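Local coordinates for protein A putative transcriptional regulator (PDB 2HKU) that probably binds DNA as a TetR-family transcriptional regulator, an all-helical protein that pairs with a second copy of itself, at residues E64-V75 / S110-T121; T96-L104 / A193-I203. All blocks are in the same frame, centred on the assembly; numbering follows the deposited sequence.

How the interactions relate
From the N terminus, the chain passes through the predicted helix-turn-helix and enters helix 63-87, whose first half supplies residues 64-75. Helix 92-104 gives 96-104; helix 108-120 then brings 110-121 back onto helix 63-87, closing interaction 1 after 34 intervening residues. Interaction 2 closes much later, across 88 residues, when helix 190-201 reaches 96-104. Because 96-104 lies inside the first closure and 193-203 beyond it, the two cross rather than nest. Their centres are about 23 Å apart, on opposite sides of the chain's centre, yet they meet where Val111 CG2 packs 4.2 Å from Leu103 O. Interaction 1 ties the presumed DNA-binding end to the C-terminal helices; interaction 2 joins two helices within that bundle.

Interaction 1: residues E64-V75 / S110-T121; sequences ERLFVEVACAAV and SVELFTSAMLMT. With EDO (1,2-ethanediol), chain H.
Phe67 lodges as a knob in a hole formed by Leu113, Ser116, Ala117 and Met120, one part of the joint between the N-terminal region that carries the predicted helix-turn-helix of a TetR-type fold and its C-terminal bundle. Leu113 CD1 touches the far end of the ring, 3.4 Å from Phe67 CZ, while Ala117 CA lies at its edge. Ala71 CB meets Ala117 CB at 3.5 Å, tight for two carbons. At one end Met120, a selenomethionine bent at chi2 and chi3, places SE 3.6 Å from Val68 CG2 and makes an oblique Met-aromatic contact with Phe67. At the other end Val75 CG1, between its own backbone N and carbonyl carbon (chi1 77°), lies over one face of Phe114 in a CH-pi contact, 3.8 Å from the ring centroid; Cys72 SG comes to that ring's edge. Phe33 of helix 21-36 meets Phe67 edge-to-face, and Thr134 of helix 125-152 backs Cys72, Val75 and Phe114. O2 of a 1,2-ethanediol, probably from crystallisation, donates to Ser116 O; the diol is also hydrogen-bonded to Ser116 O of the second subunit. One water bridges the helices, donating to Ala74 O at 2.6 Å and hydrogen-bonded to Ser110 OG at 2.7 Å.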
loop_
_atom_site.group_PDB
_atom_site.type_symbol
_atom_site.label_atom_id
_atom_site.label_comp_id
_atom_site.label_asym_id
_atom_site.label_seq_id
_atom_site.Cartn_x
_atom_site.Cartn_y
_atom_site.Cartn_z
ATOM N N GLU A 64 11.092 18.479 1.741
ATOM C CA GLU A 64 10.137 17.551 1.127
ATOM C C GLU A 64 10.799 16.928 -0.089
ATOM O O GLU A 64 10.705 15.739 -0.343
ATOM C CB GLU A 64 8.854 18.327 0.703
ATOM C CG GLU A 64 7.981 18.759 1.887
ATOM C CD GLU A 64 8.610 19.884 2.765
ATOM O OE1 GLU A 64 9.091 20.883 2.187
ATOM O OE2 GLU A 64 8.643 19.770 4.028
ATOM N N ARG A 65 11.539 17.754 -0.818
ATOM C CA ARG A 65 12.233 17.250 -1.934
ATOM C C ARG A 65 13.404 16.300 -1.570
ATOM O O ARG A 65 13.560 15.266 -2.212
ATOM C CB ARG A 65 12.773 18.364 -2.792
ATOM C CG ARG A 65 13.585 17.789 -3.919
ATOM C CD ARG A 65 13.689 18.848 -4.997
ATOM N NE ARG A 65 12.951 18.509 -6.211
ATOM C CZ ARG A 65 13.457 17.806 -7.223
ATOM N NH1 ARG A 65 12.707 17.576 -8.289
ATOM N NH2 ARG A 65 14.706 17.339 -7.168
ATOM N N LEU A 66 14.212 16.659 -0.579
ATOM C CA LEU A 66 15.151 15.642 0.008
ATOM C C LEU A 66 14.460 14.304 0.397
ATOM O O LEU A 66 14.942 13.256 0.021
ATOM C CB LEU A 66 15.952 16.193 1.188
ATOM C CG LEU A 66 17.047 15.327 1.893
ATOM C CD1 LEU A 66 18.088 14.777 0.971
ATOM C CD2 LEU A 66 17.696 16.117 3.006
ATOM N N PHE A 67 13.311 14.374 1.102
ATOM C CA PHE A 67 12.595 13.216 1.547
ATOM C C PHE A 67 12.148 12.376 0.344
ATOM O O PHE A 67 12.370 11.167 0.328
ATOM C CB PHE A 67 11.303 13.606 2.309
ATOM C CG PHE A 67 10.584 12.403 2.870
ATOM C CD1 PHE A 67 11.125 11.734 3.984
ATOM C CD2 PHE A 67 9.519 11.885 2.247
ATOM C CE1 PHE A 67 10.528 10.625 4.516
ATOM C CE2 PHE A 67 8.849 10.792 2.777
ATOM C CZ PHE A 67 9.328 10.149 3.882
ATOM N N VAL A 68 11.472 13.007 -0.642
ATOM C CA VAL A 68 11.048 12.212 -1.774
ATOM C C VAL A 68 12.267 11.616 -2.546
ATOM O O VAL A 68 12.225 10.449 -2.983
ATOM C CB VAL A 68 10.033 13.034 -2.727
ATOM C CG1 VAL A 68 9.713 12.225 -3.974
ATOM C CG2 VAL A 68 8.800 13.389 -1.946
ATOM N N GLU A 69 13.335 12.394 -2.761
ATOM C CA GLU A 69 14.442 11.807 -3.503
ATOM C C GLU A 69 15.018 10.617 -2.735
ATOM O O GLU A 69 15.277 9.565 -3.320
ATOM C CB GLU A 69 15.570 12.798 -3.738
ATOM C CG GLU A 69 15.259 13.735 -4.848
ATOM C CD GLU A 69 16.436 14.582 -5.189
ATOM O OE1 GLU A 69 17.608 14.198 -4.921
ATOM O OE2 GLU A 69 16.159 15.631 -5.718
ATOM N N VAL A 70 15.218 10.791 -1.428
ATOM C CA VAL A 70 15.704 9.696 -0.564
ATOM C C VAL A 70 14.813 8.452 -0.671
ATOM O O VAL A 70 15.328 7.271 -0.716
ATOM C CB VAL A 70 15.817 10.204 0.930
ATOM C CG1 VAL A 70 15.865 9.082 1.928
ATOM C CG2 VAL A 70 17.005 11.183 1.099
ATOM N N ALA A 71 13.471 8.692 -0.684
ATOM C CA ALA A 71 12.503 7.611 -0.675
ATOM C C ALA A 71 12.531 6.833 -1.991
ATOM O O ALA A 71 12.551 5.623 -2.006
ATOM C CB ALA A 71 11.063 8.156 -0.377
ATOM N N CYS A 72 12.540 7.560 -3.099
ATOM C CA CYS A 72 12.739 6.992 -4.397
ATOM C C CYS A 72 14.059 6.164 -4.548
ATOM O O CYS A 72 14.003 5.073 -5.031
ATOM C CB CYS A 72 12.694 8.102 -5.429
ATOM S SG CYS A 72 10.899 8.758 -5.524
ATOM N N ALA A 73 15.211 6.734 -4.260
ATOM C CA ALA A 73 16.533 5.983 -4.245
ATOM C C ALA A 73 16.508 4.760 -3.366
ATOM O O ALA A 73 16.892 3.671 -3.791
ATOM C CB ALA A 73 17.650 6.891 -3.881
ATOM N N ALA A 74 15.936 4.880 -2.166
ATOM C CA ALA A 74 15.748 3.702 -1.281
ATOM C C ALA A 74 14.981 2.569 -1.868
ATOM O O ALA A 74 15.405 1.428 -1.839
ATOM C CB ALA A 74 15.138 4.128 0.115
ATOM N N VAL A 75 13.794 2.818 -2.410
ATOM C CA VAL A 75 13.068 1.740 -3.012
ATOM C C VAL A 75 13.690 1.167 -4.317
ATOM O O VAL A 75 13.537 -0.025 -4.608
ATOM C CB VAL A 75 11.491 2.107 -3.276
ATOM C CG1 VAL A 75 11.317 3.035 -4.554
ATOM C CG2 VAL A 75 10.734 0.847 -3.455
ATOM N N SER A 110 12.611 0.513 3.215
ATOM C CA SER A 110 12.723 1.285 1.959
ATOM C C SER A 110 11.413 1.371 1.170
ATOM O O SER A 110 11.044 2.449 0.739
ATOM C CB SER A 110 13.875 0.654 1.106
ATOM O OG SER A 110 15.098 0.856 1.805
ATOM N N VAL A 111 10.712 0.240 0.970
ATOM C CA VAL A 111 9.360 0.245 0.335
ATOM C C VAL A 111 8.420 1.132 1.181
ATOM O O VAL A 111 7.573 1.897 0.656
ATOM C CB VAL A 111 8.753 -1.167 0.250
ATOM C CG1 VAL A 111 7.350 -1.157 -0.379
ATOM C CG2 VAL A 111 9.676 -2.110 -0.530
ATOM N N GLU A 112 8.480 0.943 2.493
ATOM C CA GLU A 112 7.594 1.676 3.390
ATOM C C GLU A 112 7.862 3.199 3.336
ATOM O O GLU A 112 6.925 4.009 3.199
ATOM C CB GLU A 112 7.689 1.118 4.806
ATOM C CG GLU A 112 6.966 1.983 5.824
ATOM C CD GLU A 112 7.232 1.566 7.255
ATOM O OE1 GLU A 112 7.774 0.426 7.507
ATOM O OE2 GLU A 112 6.891 2.396 8.119
ATOM N N LEU A 113 9.108 3.622 3.363
ATOM C CA LEU A 113 9.385 5.024 3.060
ATOM C C LEU A 113 8.823 5.552 1.721
ATOM O O LEU A 113 8.330 6.717 1.642
ATOM C CB LEU A 113 10.894 5.280 3.058
ATOM C CG LEU A 113 11.469 6.653 3.129
ATOM C CD1 LEU A 113 10.950 7.260 4.463
ATOM C CD2 LEU A 113 12.996 6.524 3.176
ATOM N N PHE A 114 8.899 4.737 0.665
ATOM C CA PHE A 114 8.482 5.194 -0.636
ATOM C C PHE A 114 6.943 5.265 -0.633
ATOM O O PHE A 114 6.375 6.171 -1.237
ATOM C CB PHE A 114 8.905 4.169 -1.699
ATOM C CG PHE A 114 8.424 4.518 -3.093
ATOM C CD1 PHE A 114 8.794 5.721 -3.703
ATOM C CD2 PHE A 114 7.629 3.602 -3.808
ATOM C CE1 PHE A 114 8.369 6.034 -5.006
ATOM C CE2 PHE A 114 7.228 3.870 -5.108
ATOM C CZ PHE A 114 7.541 5.089 -5.734
ATOM N N THR A 115 6.270 4.290 0.001
ATOM C CA THR A 115 4.782 4.413 0.234
ATOM C C THR A 115 4.405 5.726 0.977
ATOM O O THR A 115 3.392 6.386 0.603
ATOM C CB THR A 115 4.102 3.106 0.897
ATOM O OG1 THR A 115 4.511 2.978 2.266
ATOM C CG2 THR A 115 4.426 1.892 0.120
ATOM N N SER A 116 5.200 6.129 1.979
ATOM C CA SER A 116 4.963 7.404 2.704
ATOM C C SER A 116 5.191 8.567 1.809
ATOM O O SER A 116 4.358 9.552 1.777
ATOM C CB SER A 116 5.805 7.560 3.959
ATOM O OG SER A 116 5.347 6.539 4.834
ATOM N N ALA A 117 6.257 8.454 1.012
ATOM C CA ALA A 117 6.474 9.478 -0.020
ATOM C C ALA A 117 5.287 9.616 -1.036
ATOM O O ALA A 117 4.960 10.742 -1.407
ATOM C CB ALA A 117 7.780 9.285 -0.787
HETATM N N MSE A 118 4.724 8.510 -1.545
HETATM C CA MSE A 118 3.632 8.593 -2.521
HETATM C C MSE A 118 2.363 9.248 -1.916
HETATM O O MSE A 118 1.533 9.857 -2.637
HETATM C CB MSE A 118 3.187 7.197 -3.007
HETATM C CG MSE A 118 4.176 6.490 -3.951
HETATM SE SE MSE A 118 3.546 4.887 -4.768
HETATM C CE MSE A 118 4.135 3.523 -3.438
ATOM N N LEU A 119 2.168 8.999 -0.637
ATOM C CA LEU A 119 1.064 9.572 0.099
ATOM C C LEU A 119 1.225 11.072 0.365
ATOM O O LEU A 119 0.189 11.786 0.558
ATOM C CB LEU A 119 0.823 8.830 1.399
ATOM C CG LEU A 119 0.250 7.454 1.249
ATOM C CD1 LEU A 119 0.333 6.771 2.611
ATOM C CD2 LEU A 119 -1.163 7.440 0.676
HETATM N N MSE A 120 2.453 11.564 0.463
HETATM C CA MSE A 120 2.605 12.981 0.807
HETATM C C MSE A 120 2.771 13.915 -0.365
HETATM O O MSE A 120 2.859 15.128 -0.156
HETATM C CB MSE A 120 3.617 13.298 1.931
HETATM C CG MSE A 120 5.044 12.751 1.841
HETATM SE SE MSE A 120 6.205 13.496 0.477
HETATM C CE MSE A 120 6.934 14.928 1.613
ATOM N N THR A 121 2.833 13.350 -1.570
ATOM C CA THR A 121 2.977 14.144 -2.767
ATOM C C THR A 121 1.619 14.219 -3.451
ATOM O O THR A 121 1.224 13.317 -4.220
ATOM C CB THR A 121 4.000 13.544 -3.753
ATOM O OG1 THR A 121 3.491 12.304 -4.253
ATOM C CG2 THR A 121 5.358 13.322 -3.054
HETATM C C1 EDO H . 1.533 8.810 6.245
HETATM O O1 EDO H . 1.237 8.552 7.680
HETATM C C2 EDO H . 2.997 8.930 5.707
HETATM O O2 EDO H . 3.074 9.875 4.529
HETATM O O HOH W 1 17.106 0.855 0.064
#

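Interaction 2: residues T96-L104 / A193-I203; sequences TEKLVGSLL and AVAVIFANLQI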
loop_
_atom_site.group_PDB
_atom_site.type_symbol
_atom_site.label_atom_id
_atom_site.label_comp_id
_atom_site.label_asym_id
_atom_site.label_seq_id
_atom_site.Cartn_x
_atom_site.Cartn_y
_atom_site.Cartn_z
ATOM N N THR A 96 12.370 -16.549 -6.712
ATOM C CA THR A 96 11.178 -15.924 -6.206
ATOM C C THR A 96 11.144 -15.757 -4.716
ATOM O O THR A 96 10.751 -14.685 -4.273
ATOM C CB THR A 96 9.953 -16.576 -6.733
ATOM O OG1 THR A 96 10.145 -16.767 -8.124
ATOM C CG2 THR A 96 8.685 -15.663 -6.528
ATOM N N GLU A 97 11.613 -16.750 -3.935
ATOM C CA GLU A 97 11.621 -16.663 -2.453
ATOM C C GLU A 97 12.599 -15.627 -1.981
ATOM O O GLU A 97 12.419 -14.845 -1.021
ATOM C CB GLU A 97 12.022 -18.051 -1.817
ATOM C CG GLU A 97 10.909 -19.048 -1.581
ATOM C CD GLU A 97 11.396 -20.535 -1.436
ATOM O OE1 GLU A 97 12.249 -20.772 -0.547
ATOM O OE2 GLU A 97 10.931 -21.445 -2.208
ATOM N N LYS A 98 13.725 -15.649 -2.658
ATOM C CA LYS A 98 14.773 -14.728 -2.400
ATOM C C LYS A 98 14.300 -13.287 -2.799
ATOM O O LYS A 98 14.507 -12.363 -2.098
ATOM C CB LYS A 98 15.973 -15.156 -3.252
ATOM C CG LYS A 98 17.022 -16.050 -2.502
ATOM C CD LYS A 98 17.898 -16.830 -3.591
ATOM C CE LYS A 98 18.723 -17.974 -2.893
ATOM N NZ LYS A 98 19.458 -17.382 -1.800
ATOM N N LEU A 99 13.727 -13.138 -3.959
ATOM C CA LEU A 99 13.356 -11.789 -4.391
ATOM C C LEU A 99 12.293 -11.234 -3.407
ATOM O O LEU A 99 12.501 -10.228 -2.812
ATOM C CB LEU A 99 12.931 -11.814 -5.830
ATOM C CG LEU A 99 12.899 -10.459 -6.592
ATOM C CD1 LEU A 99 12.883 -10.750 -8.097
ATOM C CD2 LEU A 99 11.642 -9.684 -6.209
ATOM N N VAL A 100 11.239 -11.992 -3.158
ATOM C CA VAL A 100 10.101 -11.569 -2.264
ATOM C C VAL A 100 10.528 -11.437 -0.851
ATOM O O VAL A 100 10.301 -10.427 -0.181
ATOM C CB VAL A 100 8.913 -12.579 -2.447
ATOM C CG1 VAL A 100 7.761 -12.252 -1.547
ATOM C CG2 VAL A 100 8.483 -12.574 -3.864
ATOM N N GLY A 101 11.260 -12.447 -0.354
ATOM C CA GLY A 101 11.867 -12.312 0.968
ATOM C C GLY A 101 12.721 -11.108 1.179
ATOM O O GLY A 101 12.749 -10.576 2.282
ATOM N N SER A 102 13.452 -10.654 0.160
ATOM C CA SER A 102 14.258 -9.405 0.303
ATOM C C SER A 102 13.402 -8.146 0.441
ATOM O O SER A 102 13.585 -7.308 1.354
ATOM C CB SER A 102 15.163 -9.184 -0.948
ATOM O OG SER A 102 16.111 -8.149 -0.683
ATOM N N LEU A 103 12.485 -7.985 -0.504
ATOM C CA LEU A 103 11.576 -6.794 -0.459
ATOM C C LEU A 103 10.740 -6.785 0.825
ATOM O O LEU A 103 10.577 -5.773 1.380
ATOM C CB LEU A 103 10.664 -6.777 -1.700
ATOM C CG LEU A 103 11.425 -6.532 -3.007
ATOM C CD1 LEU A 103 10.419 -6.702 -4.074
ATOM C CD2 LEU A 103 12.148 -5.110 -2.997
ATOM N N LEU A 104 10.233 -7.937 1.289
ATOM C CA LEU A 104 9.329 -7.960 2.448
ATOM C C LEU A 104 10.068 -7.943 3.745
ATOM O O LEU A 104 9.527 -7.551 4.795
ATOM C CB LEU A 104 8.345 -9.137 2.391
ATOM C CG LEU A 104 7.399 -9.064 1.185
ATOM C CD1 LEU A 104 6.416 -10.234 1.093
ATOM C CD2 LEU A 104 6.616 -7.746 1.197
ATOM N N ALA A 193 2.977 -12.999 4.462
ATOM C CA ALA A 193 3.060 -11.988 3.335
ATOM C C ALA A 193 3.790 -12.620 2.144
ATOM O O ALA A 193 3.366 -12.510 1.062
ATOM C CB ALA A 193 3.732 -10.786 3.797
ATOM N N VAL A 194 4.898 -13.362 2.379
ATOM C CA VAL A 194 5.516 -14.101 1.326
ATOM C C VAL A 194 4.574 -15.075 0.642
ATOM O O VAL A 194 4.508 -15.164 -0.614
ATOM C CB VAL A 194 6.844 -14.785 1.846
ATOM C CG1 VAL A 194 7.323 -15.744 0.812
ATOM C CG2 VAL A 194 7.897 -13.717 2.085
ATOM N N ALA A 195 3.777 -15.785 1.449
ATOM C CA ALA A 195 2.780 -16.724 0.919
ATOM C C ALA A 195 1.681 -16.042 0.064
ATOM O O ALA A 195 1.148 -16.624 -0.869
ATOM C CB ALA A 195 2.144 -17.538 2.062
ATOM N N VAL A 196 1.322 -14.802 0.373
ATOM C CA VAL A 196 0.301 -14.099 -0.500
ATOM C C VAL A 196 0.951 -13.931 -1.920
ATOM O O VAL A 196 0.307 -14.187 -2.917
ATOM C CB VAL A 196 -0.130 -12.687 0.112
ATOM C CG1 VAL A 196 -0.727 -11.795 -0.927
ATOM C CG2 VAL A 196 -1.100 -12.839 1.398
ATOM N N ILE A 197 2.221 -13.524 -1.995
ATOM C CA ILE A 197 2.855 -13.315 -3.343
ATOM C C ILE A 197 2.903 -14.653 -4.078
ATOM O O ILE A 197 2.472 -14.724 -5.227
ATOM C CB ILE A 197 4.254 -12.692 -3.294
ATOM C CG1 ILE A 197 4.286 -11.259 -2.696
ATOM C CG2 ILE A 197 4.935 -12.695 -4.718
ATOM C CD1 ILE A 197 3.559 -10.183 -3.541
ATOM N N PHE A 198 3.345 -15.730 -3.385
ATOM C CA PHE A 198 3.184 -17.086 -3.994
ATOM C C PHE A 198 1.792 -17.497 -4.490
ATOM O O PHE A 198 1.660 -18.097 -5.574
ATOM C CB PHE A 198 3.879 -18.144 -3.130
ATOM C CG PHE A 198 5.375 -18.075 -3.245
ATOM C CD1 PHE A 198 6.016 -18.642 -4.361
ATOM C CD2 PHE A 198 6.132 -17.427 -2.304
ATOM C CE1 PHE A 198 7.406 -18.579 -4.528
ATOM C CE2 PHE A 198 7.545 -17.333 -2.438
ATOM C CZ PHE A 198 8.172 -17.924 -3.564
ATOM N N ALA A 199 0.739 -17.202 -3.714
ATOM C CA ALA A 199 -0.615 -17.412 -4.177
ATOM C C ALA A 199 -1.003 -16.519 -5.315
ATOM O O ALA A 199 -1.800 -16.944 -6.183
ATOM C CB ALA A 199 -1.626 -17.256 -3.012
ATOM N N ASN A 200 -0.472 -15.282 -5.360
ATOM C CA ASN A 200 -0.766 -14.390 -6.502
ATOM C C ASN A 200 -0.142 -14.918 -7.814
ATOM O O ASN A 200 -0.707 -14.755 -8.853
ATOM C CB ASN A 200 -0.193 -12.964 -6.262
ATOM C CG ASN A 200 -0.957 -12.169 -5.193
ATOM O OD1 ASN A 200 -0.487 -11.112 -4.739
ATOM N ND2 ASN A 200 -2.083 -12.645 -4.798
ATOM N N LEU A 201 1.066 -15.480 -7.725
ATOM C CA LEU A 201 1.839 -15.913 -8.914
ATOM C C LEU A 201 1.428 -17.328 -9.356
ATOM O O LEU A 201 1.481 -17.621 -10.547
ATOM C CB LEU A 201 3.319 -15.872 -8.597
ATOM C CG LEU A 201 3.859 -14.449 -8.349
ATOM C CD1 LEU A 201 5.269 -14.469 -7.837
ATOM C CD2 LEU A 201 3.746 -13.688 -9.680
ATOM N N GLN A 202 1.020 -18.162 -8.380
ATOM C CA GLN A 202 0.614 -19.582 -8.562
ATOM C C GLN A 202 1.572 -20.272 -9.588
ATOM O O GLN A 202 1.203 -20.502 -10.718
ATOM C CB GLN A 202 -0.849 -19.616 -8.998
ATOM C CG GLN A 202 -1.635 -20.816 -8.491
ATOM C CD GLN A 202 -1.594 -20.944 -6.943
ATOM O OE1 GLN A 202 -0.847 -21.782 -6.411
ATOM N NE2 GLN A 202 -2.376 -20.098 -6.226
ATOM N N ILE A 203 2.815 -20.472 -9.189
ATOM C CA ILE A 203 3.897 -20.905 -10.055
ATOM C C ILE A 203 3.878 -22.434 -9.939
ATOM O O ILE A 203 4.100 -22.939 -8.822
ATOM C CB ILE A 203 5.278 -20.467 -9.504
ATOM C CG1 ILE A 203 5.395 -18.954 -9.360
ATOM C CG2 ILE A 203 6.439 -21.012 -10.418
ATOM C CD1 ILE A 203 6.717 -18.517 -8.773
#
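Helices 96-104 and 193-201 run roughly antiparallel, their directions 134° apart and their axes 9.9 Å apart at closest approach, so the gap between them is filled mainly by side chains. Val100 CA and Val194 CA are 6.3 Å apart. Val100 uses both branches: CG1 reaches Val194 CG2, and CG2 lies 3.7 Å from Ile197 CG2. Farther along, Leu104 CD1 sits against the backbone between Ala193 and Val194, 3.7 Å from Ala193 C. At the other end Phe198, with CG beside its backbone N (chi1 -73°), brings its ring toward Thr96 and Glu97. Thr96 CG2 approaches Phe198 CE1 at 3.8 Å, and Glu97 CG comes to 3.6 Å from Phe198 CZ, the two chains crossing at about a right angle. Replacing Phe198 with an alanine would probably open a gap beside Thr96 and leave the CG methylene of Glu97 without its aromatic neighbour. Thr96 OG1 hydrogen-bonds to Val92 O of its own helix, while CG2 faces Phe198 and Leu201. Ile197 also rests on Ala171 and Leu175 of helix 161-181, and Ala199 packs on Val163 of the second subunit. The contact is thus plain hydrophobic packing inside the C-terminal bundle, joined by shape instead of by paired charges.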